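Local coordinates for CRISPR-associated endonuclease/helicase Cas3 (Thermus thermophilus HB8, PDB 3SK9), which defends the bacterium against mobile genetic elements in CRISPR immunity, its N-terminal HD domain (described here) cutting single-stranded DNA when stimulated by divalent metals such as manganese, at residues G111-L116 against S153-H158; A198-M203 against R256-L261. All coordinates share one frame; numbering follows the deposited sequence.

In the fold
The two contacts lie in the largely helical HD nuclease domain and do not touch: their centres are 25 Å apart and their nearest atoms about 10 Å apart. Contact 1 joins helices 110-124 and 149-161; contact 2 sets helix 196-213 against the turn of the C-terminal hairpin. Each approaches the metal-binding residues from its first segment. In contact 1 the side chain of Phe113 is about 10 Å from that of Asp75 and about 11 Å from that of His74. In contact 2 the side chain of Met203 is about 8 Å from that of His74 and about 10 Å from that of Asp210, a metal ligand on the same helix.

Contact 1: G111-L116 against S153-H158; sequences GVFTEL and SRARRH
Next to Phe113, which packs on Ala155, Thr114 OG1 is held by hydrogen bonds with Gly77 N and His74 O and by a weaker one with His110 O, tying helix 110-124 to the segment that carries metal ligands His74 and Asp75. The side of this helix that faces helix 149-161 meets it mainly through apolar atoms. The axes of the two short segments approach to 10.1 Å at a signed crossing angle of -77°, and Ala155 CB is the shared point of contact. Leu116 CD1 comes to 3.5 Å from that CB, and Val112 CG1 to 4.1 Å. Phe113 presents a ring face to it: Ala155 CB lies 4.0 Å from the centroid of the Phe113 ring and 19° off the ring normal, displaced toward the rim, which fits a CH-pi contact. At the edge of the same ring, near its plane, His158 CD2 is 4.0 Å from Phe113 CZ, while Phe83 meets the ring with its own plane nearly perpendicular. Arg156 bounds the contact on the Leu116 side, bringing its guanidinium up to that residue with Leu116 CD2 over one face, 3.8 Å from Arg156 NH1. Ala155 CB thus meets Val112, Phe113 and Leu116 where two steeply crossed helices come together, helix-to-helix packing within the alpha-helical HD domain of Cas3, with the Phe113 side chain about 10 Å from that of metal-binding Asp75.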
ATOM      1  N   GLY A 111       5.292  -2.727  -9.888  1.00 17.38           N
ATOM      2  CA  GLY A 111       3.833  -2.687  -9.734  1.00 16.73           C
ATOM      3  C   GLY A 111       3.096  -3.805 -10.455  1.00 19.14           C
ATOM      4  O   GLY A 111       2.003  -4.236 -10.023  1.00 21.06           O
ATOM      5  N   VAL A 112       3.719  -4.343 -11.506  1.00 18.58           N
ATOM      6  CA  VAL A 112       3.170  -5.507 -12.206  1.00 17.20           C
ATOM      7  C   VAL A 112       3.200  -6.696 -11.252  1.00 20.09           C
ATOM      8  O   VAL A 112       2.223  -7.471 -11.146  1.00 19.81           O
ATOM      9  CB  VAL A 112       3.968  -5.842 -13.479  1.00 19.13           C
ATOM     10  CG1 VAL A 112       3.473  -7.128 -14.122  1.00 23.50           C
ATOM     11  CG2 VAL A 112       3.915  -4.692 -14.486  1.00 19.78           C
ATOM     12  N   PHE A 113       4.326  -6.866 -10.557  1.00 18.89           N
ATOM     13  CA  PHE A 113       4.387  -7.923  -9.518  1.00 18.09           C
ATOM     14  C   PHE A 113       3.398  -7.656  -8.410  1.00 16.37           C
ATOM     15  O   PHE A 113       2.745  -8.589  -7.911  1.00 18.14           O
ATOM     16  CB  PHE A 113       5.779  -8.061  -8.942  1.00 18.66           C
ATOM     17  CG  PHE A 113       6.783  -8.650  -9.922  1.00 21.79           C
ATOM     18  CD1 PHE A 113       7.041 -10.007  -9.936  1.00 31.55           C
ATOM     19  CD2 PHE A 113       7.435  -7.837 -10.823  1.00 27.45           C
ATOM     20  CE1 PHE A 113       7.981 -10.539 -10.824  1.00 24.50           C
ATOM     21  CE2 PHE A 113       8.376  -8.363 -11.710  1.00 34.08           C
ATOM     22  CZ  PHE A 113       8.640  -9.705 -11.705  1.00 24.75           C
ATOM     23  N   THR A 114       3.219  -6.398  -8.012  1.00 19.44           N
ATOM     24  CA  THR A 114       2.257  -6.146  -6.934  1.00 23.75           C
ATOM     25  C   THR A 114       0.890  -6.641  -7.420  1.00 22.68           C
ATOM     26  O   THR A 114       0.150  -7.308  -6.679  1.00 19.46           O
ATOM     27  CB  THR A 114       2.169  -4.633  -6.596  1.00 20.13           C
ATOM     28  OG1 THR A 114       3.410  -4.211  -6.053  1.00 19.01           O
ATOM     29  CG2 THR A 114       0.992  -4.344  -5.577  1.00 19.54           C
ATOM     30  N   GLU A 115       0.527  -6.303  -8.655  1.00 16.51           N
ATOM     31  CA  GLU A 115      -0.789  -6.714  -9.136  1.00 18.20           C
ATOM     32  C   GLU A 115      -0.932  -8.264  -9.141  1.00 21.82           C
ATOM     33  O   GLU A 115      -1.933  -8.798  -8.678  1.00 20.36           O
ATOM     34  CB  GLU A 115      -1.101  -6.109 -10.509  1.00 22.33           C
ATOM     35  CG  GLU A 115      -2.427  -6.638 -11.133  1.00 17.72           C
ATOM     36  CD  GLU A 115      -2.706  -6.086 -12.507  1.00 26.72           C
ATOM     37  OE1 GLU A 115      -1.901  -5.265 -12.996  1.00 26.94           O
ATOM     38  OE2 GLU A 115      -3.748  -6.456 -13.099  1.00 27.59           O
ATOM     39  N   LEU A 116       0.061  -8.984  -9.678  1.00 19.59           N
ATOM     40  CA  LEU A 116      -0.022 -10.455  -9.708  1.00 19.36           C
ATOM     41  C   LEU A 116      -0.105 -11.048  -8.306  1.00 24.06           C
ATOM     42  O   LEU A 116      -0.859 -11.981  -8.098  1.00 21.76           O
ATOM     43  CB  LEU A 116       1.166 -11.056 -10.419  1.00 21.20           C
ATOM     44  CG  LEU A 116       1.204 -10.747 -11.919  1.00 23.21           C
ATOM     45  CD1 LEU A 116       2.531 -11.239 -12.506  1.00 26.05           C
ATOM     46  CD2 LEU A 116       0.021 -11.405 -12.557  1.00 29.60           C
ATOM     47  N   SER A 153       3.449 -11.990 -18.750  1.00 26.12           N
ATOM     48  CA  SER A 153       4.280 -13.091 -19.230  1.00 24.83           C
ATOM     49  C   SER A 153       5.708 -12.937 -18.726  1.00 24.98           C
ATOM     50  O   SER A 153       6.298 -13.910 -18.256  1.00 27.08           O
ATOM     51  CB  SER A 153       4.250 -13.150 -20.777  1.00 24.05           C
ATOM     52  OG  SER A 153       5.132 -14.150 -21.259  1.00 48.58           O
ATOM     53  N   ARG A 154       6.287 -11.734 -18.830  1.00 24.69           N
ATOM     54  CA  ARG A 154       7.642 -11.497 -18.314  1.00 27.69           C
ATOM     55  C   ARG A 154       7.749 -11.712 -16.824  1.00 29.25           C
ATOM     56  O   ARG A 154       8.710 -12.321 -16.372  1.00 28.92           O
ATOM     57  CB  ARG A 154       8.136 -10.064 -18.551  1.00 36.31           C
ATOM     58  CG  ARG A 154       8.567  -9.752 -19.940  1.00 41.65           C
ATOM     59  CD  ARG A 154       9.026  -8.324 -19.988  1.00 46.31           C
ATOM     60  NE  ARG A 154       9.315  -7.889 -21.339  1.00 45.33           N
ATOM     61  CZ  ARG A 154      10.116  -6.874 -21.631  1.00 53.60           C
ATOM     62  NH1 ARG A 154      10.711  -6.190 -20.664  1.00 52.71           N
ATOM     63  NH2 ARG A 154      10.329  -6.544 -22.893  1.00 56.13           N
ATOM     64  N   ALA A 155       6.805 -11.171 -16.049  1.00 23.76           N
ATOM     65  CA  ALA A 155       6.856 -11.364 -14.613  1.00 24.41           C
ATOM     66  C   ALA A 155       6.792 -12.867 -14.263  1.00 29.52           C
ATOM     67  O   ALA A 155       7.537 -13.352 -13.405  1.00 30.02           O
ATOM     68  CB  ALA A 155       5.711 -10.617 -13.944  1.00 22.16           C
ATOM     69  N   ARG A 156       5.876 -13.588 -14.894  1.00 30.09           N
ATOM     70  CA  ARG A 156       5.665 -15.003 -14.567  1.00 30.63           C
ATOM     71  C   ARG A 156       6.926 -15.825 -14.896  1.00 33.86           C
ATOM     72  O   ARG A 156       7.236 -16.818 -14.226  1.00 36.54           O
ATOM     73  CB  ARG A 156       4.438 -15.552 -15.281  1.00 31.87           C
ATOM     74  CG  ARG A 156       3.108 -14.999 -14.800  1.00 32.05           C
ATOM     75  CD  ARG A 156       1.958 -15.782 -15.418  1.00 40.58           C
ATOM     76  NE  ARG A 156       0.743 -15.006 -15.661  1.00 52.94           N
ATOM     77  CZ  ARG A 156      -0.169 -14.715 -14.739  1.00 54.32           C
ATOM     78  NH1 ARG A 156      -0.003 -15.094 -13.481  1.00 63.29           N
ATOM     79  NH2 ARG A 156      -1.249 -14.033 -15.077  1.00 51.80           N
ATOM     80  N   ARG A 157       7.686 -15.387 -15.888  1.00 31.99           N
ATOM     81  CA  ARG A 157       8.975 -16.036 -16.190  1.00 37.09           C
ATOM     82  C   ARG A 157       9.906 -15.987 -14.953  1.00 42.27           C
ATOM     83  O   ARG A 157      10.524 -16.992 -14.549  1.00 39.48           O
ATOM     84  CB  ARG A 157       9.628 -15.371 -17.410  1.00 33.33           C
ATOM     85  CG  ARG A 157       9.894 -16.303 -18.585  1.00 53.87           C
ATOM     86  CD  ARG A 157      10.375 -15.548 -19.845  1.00 58.49           C
ATOM     87  NE  ARG A 157       9.258 -14.981 -20.608  1.00 62.03           N
ATOM     88  CZ  ARG A 157       9.190 -13.725 -21.063  1.00 62.01           C
ATOM     89  NH1 ARG A 157      10.196 -12.871 -20.852  1.00 63.47           N
ATOM     90  NH2 ARG A 157       8.114 -13.324 -21.750  1.00 47.22           N
ATOM     91  N   HIS A 158       9.987 -14.824 -14.324  1.00 32.02           N
ATOM     92  CA  HIS A 158      10.793 -14.684 -13.122  1.00 36.74           C
ATOM     93  C   HIS A 158      10.232 -15.529 -11.983  1.00 40.67           C
ATOM     94  O   HIS A 158      10.970 -16.163 -11.223  1.00 39.43           O
ATOM     95  CB  HIS A 158      10.821 -13.222 -12.655  1.00 39.26           C
ATOM     96  CG  HIS A 158      11.514 -12.286 -13.598  1.00 43.57           C
ATOM     97  ND1 HIS A 158      12.887 -12.160 -13.652  1.00 47.72           N
ATOM     98  CD2 HIS A 158      11.019 -11.404 -14.496  1.00 42.07           C
ATOM     99  CE1 HIS A 158      13.203 -11.248 -14.556  1.00 48.90           C
ATOM    100  NE2 HIS A 158      12.087 -10.768 -15.077  1.00 41.76           N
TER

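Contact 2: A198-M203 against R256-L261; sequences AVLRVM and REFGEL
Two torsions bring the key groups together. Phe258 has CG anti to its carbonyl carbon (chi1 -40°), which places CG on the Leu200 side, and chi2 then turns the ring so that a face meets Leu200 CB. Glu260 has CG between its backbone N and carbonyl carbon (chi1 62°), and from there the extended chain runs on toward Arg201 O. The motif is a beta hairpin with a two-residue loop, Phe258-Gly259: strands 253-257 and 260-264 are joined by a type I' turn from Glu257 to Glu260. The paired backbone bonds at its ends are evidence for that closure, Glu257 N to Glu260 O and Glu260 N to Glu257 O each being 2.9 Å, while Phe258 and Gly259 take positive phi at the corners.

This turn packs against helix 196-213. Leu200 CB sits over the middle of the Phe258 ring, 3.6 Å from its centroid and almost on the ring normal, the geometry of a CH-pi contact; Leu200 CD1 adds a touch 3.7 Å from Phe258 CE1. Beyond the ring, the polar link is Arg201 NH1 to Phe258 O, 2.8 Å and 153° at the hydrogen. The carbonyl oxygen lies almost in the guanidinium plane, although the donor stands well above the carbonyl plane. Arg201 NE is salt-bridged to Asp55 OD2, so helix 46-56 helps fix the guanidinium that grips the turn.

The buried Glu260 acid group crosses Arg201 obliquely. Its OE1 is hydrogen-bonded with Tyr52 OH, again from helix 46-56, and Glu260 OE2 lies 2.7 Å from Arg201 O, a separation that suggests the acid may carry a proton. The hairpin tip is thus contacted by helix 196-213 through Phe258 and by helix 46-56 through Glu260. On the far side of the ring from Arg201, Met203 CE reaches Phe258 CE2 at 3.8 Å.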
ATOM      1  N   ALA A 198     -15.137   2.882  -5.502  1.00 18.05           N
ATOM      2  CA  ALA A 198     -14.450   2.432  -4.308  1.00 19.29           C
ATOM      3  C   ALA A 198     -13.027   2.039  -4.668  1.00 18.21           C
ATOM      4  O   ALA A 198     -12.094   2.301  -3.927  1.00 16.86           O
ATOM      5  CB  ALA A 198     -15.170   1.236  -3.722  1.00 19.86           C
ATOM      6  N   VAL A 199     -12.882   1.358  -5.783  1.00 15.35           N
ATOM      7  CA  VAL A 199     -11.553   0.898  -6.189  1.00 16.30           C
ATOM      8  C   VAL A 199     -10.674   2.069  -6.603  1.00 15.12           C
ATOM      9  O   VAL A 199      -9.497   2.118  -6.264  1.00 18.56           O
ATOM     10  CB  VAL A 199     -11.727  -0.088  -7.374  1.00 26.42           C
ATOM     11  CG1 VAL A 199     -10.370  -0.539  -7.976  1.00 22.61           C
ATOM     12  CG2 VAL A 199     -12.545  -1.254  -6.884  1.00 18.09           C
ATOM     13  N   LEU A 200     -11.254   3.013  -7.323  1.00 14.31           N
ATOM     14  CA  LEU A 200     -10.512   4.202  -7.773  1.00 15.88           C
ATOM     15  C   LEU A 200     -10.119   5.057  -6.533  1.00 18.72           C
ATOM     16  O   LEU A 200      -9.072   5.726  -6.534  1.00 15.28           O
ATOM     17  CB  LEU A 200     -11.385   5.013  -8.747  1.00 19.22           C
ATOM     18  CG  LEU A 200     -11.560   4.270 -10.122  1.00 21.03           C
ATOM     19  CD1 LEU A 200     -12.742   4.875 -10.968  1.00 22.52           C
ATOM     20  CD2 LEU A 200     -10.201   4.258 -10.889  1.00 21.94           C
ATOM     21  N   ARG A 201     -10.988   5.106  -5.526  1.00 15.12           N
ATOM     22  CA  ARG A 201     -10.630   5.835  -4.301  1.00 17.85           C
ATOM     23  C   ARG A 201      -9.354   5.230  -3.691  1.00 21.94           C
ATOM     24  O   ARG A 201      -8.472   5.971  -3.236  1.00 18.50           O
ATOM     25  CB  ARG A 201     -11.796   5.846  -3.278  1.00 17.56           C
ATOM     26  CG  ARG A 201     -12.714   7.046  -3.454  1.00 14.62           C
ATOM     27  CD  ARG A 201     -13.813   7.099  -2.359  1.00 16.09           C
ATOM     28  NE  ARG A 201     -14.952   6.210  -2.596  1.00 18.45           N
ATOM     29  CZ  ARG A 201     -15.917   6.481  -3.473  1.00 18.95           C
ATOM     30  NH1 ARG A 201     -15.859   7.590  -4.199  1.00 19.26           N
ATOM     31  NH2 ARG A 201     -16.956   5.684  -3.598  1.00 20.62           N
ATOM     32  N   VAL A 202      -9.256   3.900  -3.653  1.00 15.80           N
ATOM     33  CA  VAL A 202      -8.043   3.264  -3.117  1.00 18.39           C
ATOM     34  C   VAL A 202      -6.826   3.519  -4.010  1.00 18.78           C
ATOM     35  O   VAL A 202      -5.687   3.724  -3.518  1.00 17.05           O
ATOM     36  CB  VAL A 202      -8.273   1.749  -2.929  1.00 19.76           C
ATOM     37  CG1 VAL A 202      -6.931   0.987  -2.719  1.00 21.64           C
ATOM     38  CG2 VAL A 202      -9.281   1.507  -1.759  1.00 19.30           C
ATOM     39  N   MET A 203      -7.046   3.464  -5.329  1.00 17.82           N
ATOM     40  CA  MET A 203      -5.984   3.762  -6.284  1.00 19.41           C
ATOM     41  C   MET A 203      -5.323   5.111  -6.019  1.00 16.97           C
ATOM     42  O   MET A 203      -4.099   5.192  -5.915  1.00 17.62           O
ATOM     43  CB  MET A 203      -6.565   3.747  -7.707  1.00 16.38           C
ATOM     44  CG  MET A 203      -5.528   3.880  -8.821  1.00 22.08           C
ATOM     45  SD  MET A 203      -5.005   5.587  -9.125  1.00 25.17           S
ATOM     46  CE  MET A 203      -6.559   6.299  -9.677  1.00 23.45           C
ATOM     47  N   ARG A 256      -9.045  17.107  -6.639  1.00 21.74           N
ATOM     48  CA  ARG A 256     -10.224  16.344  -6.235  1.00 19.98           C
ATOM     49  C   ARG A 256     -10.293  15.103  -7.109  1.00 22.67           C
ATOM     50  O   ARG A 256     -10.362  15.238  -8.322  1.00 26.66           O
ATOM     51  CB  ARG A 256     -11.476  17.227  -6.400  1.00 25.57           C
ATOM     52  CG  ARG A 256     -12.791  16.477  -6.668  1.00 52.64           C
ATOM     53  CD  ARG A 256     -13.567  16.180  -5.390  1.00 68.12           C
ATOM     54  NE  ARG A 256     -14.081  17.393  -4.757  1.00 80.13           N
ATOM     55  CZ  ARG A 256     -14.820  17.418  -3.644  1.00 80.69           C
ATOM     56  NH1 ARG A 256     -15.151  16.290  -3.020  1.00 76.59           N
ATOM     57  NH2 ARG A 256     -15.228  18.579  -3.150  1.00 77.27           N
ATOM     58  N   GLU A 257     -10.324  13.906  -6.520  1.00 18.57           N
ATOM     59  CA  GLU A 257     -10.342  12.653  -7.305  1.00 23.73           C
ATOM     60  C   GLU A 257     -11.366  11.713  -6.670  1.00 25.32           C
ATOM     61  O   GLU A 257     -11.227  11.377  -5.491  1.00 21.50           O
ATOM     62  CB  GLU A 257      -8.935  11.966  -7.271  1.00 28.34           C
ATOM     63  CG  GLU A 257      -7.807  12.790  -7.928  1.00 36.96           C
ATOM     64  CD  GLU A 257      -6.469  12.029  -8.051  1.00 45.02           C
ATOM     65  OE1 GLU A 257      -5.495  12.422  -7.363  1.00 43.29           O
ATOM     66  OE2 GLU A 257      -6.387  11.057  -8.843  1.00 42.49           O
ATOM     67  N   PHE A 258     -12.395  11.301  -7.408  1.00 19.33           N
ATOM     68  CA  PHE A 258     -13.296  10.241  -6.899  1.00 18.93           C
ATOM     69  C   PHE A 258     -13.820  10.531  -5.498  1.00 20.82           C
ATOM     70  O   PHE A 258     -13.993   9.616  -4.662  1.00 21.21           O
ATOM     71  CB  PHE A 258     -12.597   8.888  -6.928  1.00 18.07           C
ATOM     72  CG  PHE A 258     -11.758   8.700  -8.169  1.00 19.20           C
ATOM     73  CD1 PHE A 258     -12.377   8.562  -9.413  1.00 24.07           C
ATOM     74  CD2 PHE A 258     -10.361   8.686  -8.098  1.00 18.32           C
ATOM     75  CE1 PHE A 258     -11.607   8.405 -10.570  1.00 22.12           C
ATOM     76  CE2 PHE A 258      -9.574   8.549  -9.237  1.00 21.64           C
ATOM     77  CZ  PHE A 258     -10.185   8.403 -10.473  1.00 23.20           C
ATOM     78  N   GLY A 259     -14.193  11.780  -5.267  1.00 23.03           N
ATOM     79  CA  GLY A 259     -14.790  12.129  -3.987  1.00 18.62           C
ATOM     80  C   GLY A 259     -13.858  12.241  -2.792  1.00 22.89           C
ATOM     81  O   GLY A 259     -14.346  12.280  -1.641  1.00 24.17           O
ATOM     82  N   GLU A 260     -12.548  12.315  -3.028  1.00 19.24           N
ATOM     83  CA  GLU A 260     -11.566  12.570  -1.951  1.00 18.71           C
ATOM     84  C   GLU A 260     -10.611  13.653  -2.425  1.00 20.40           C
ATOM     85  O   GLU A 260     -10.610  14.036  -3.625  1.00 21.35           O
ATOM     86  CB  GLU A 260     -10.795  11.286  -1.544  1.00 21.37           C
ATOM     87  CG  GLU A 260      -9.949  10.677  -2.677  1.00 16.88           C
ATOM     88  CD  GLU A 260      -9.538   9.207  -2.434  1.00 26.02           C
ATOM     89  OE1 GLU A 260      -9.868   8.634  -1.383  1.00 23.14           O
ATOM     90  OE2 GLU A 260      -8.836   8.598  -3.289  1.00 20.39           O
ATOM     91  N   LEU A 261      -9.836  14.189  -1.493  1.00 16.94           N
ATOM     92  CA  LEU A 261      -9.039  15.386  -1.757  1.00 15.81           C
ATOM     93  C   LEU A 261      -7.582  15.174  -1.382  1.00 17.71           C
ATOM     94  O   LEU A 261      -7.277  14.534  -0.351  1.00 21.51           O
ATOM     95  CB  LEU A 261      -9.570  16.581  -0.899  1.00 17.27           C
ATOM     96  CG  LEU A 261     -11.023  16.957  -1.169  1.00 20.11           C
ATOM     97  CD1 LEU A 261     -11.621  17.921  -0.072  1.00 23.55           C
ATOM     98  CD2 LEU A 261     -11.179  17.579  -2.571  1.00 27.20           C
TER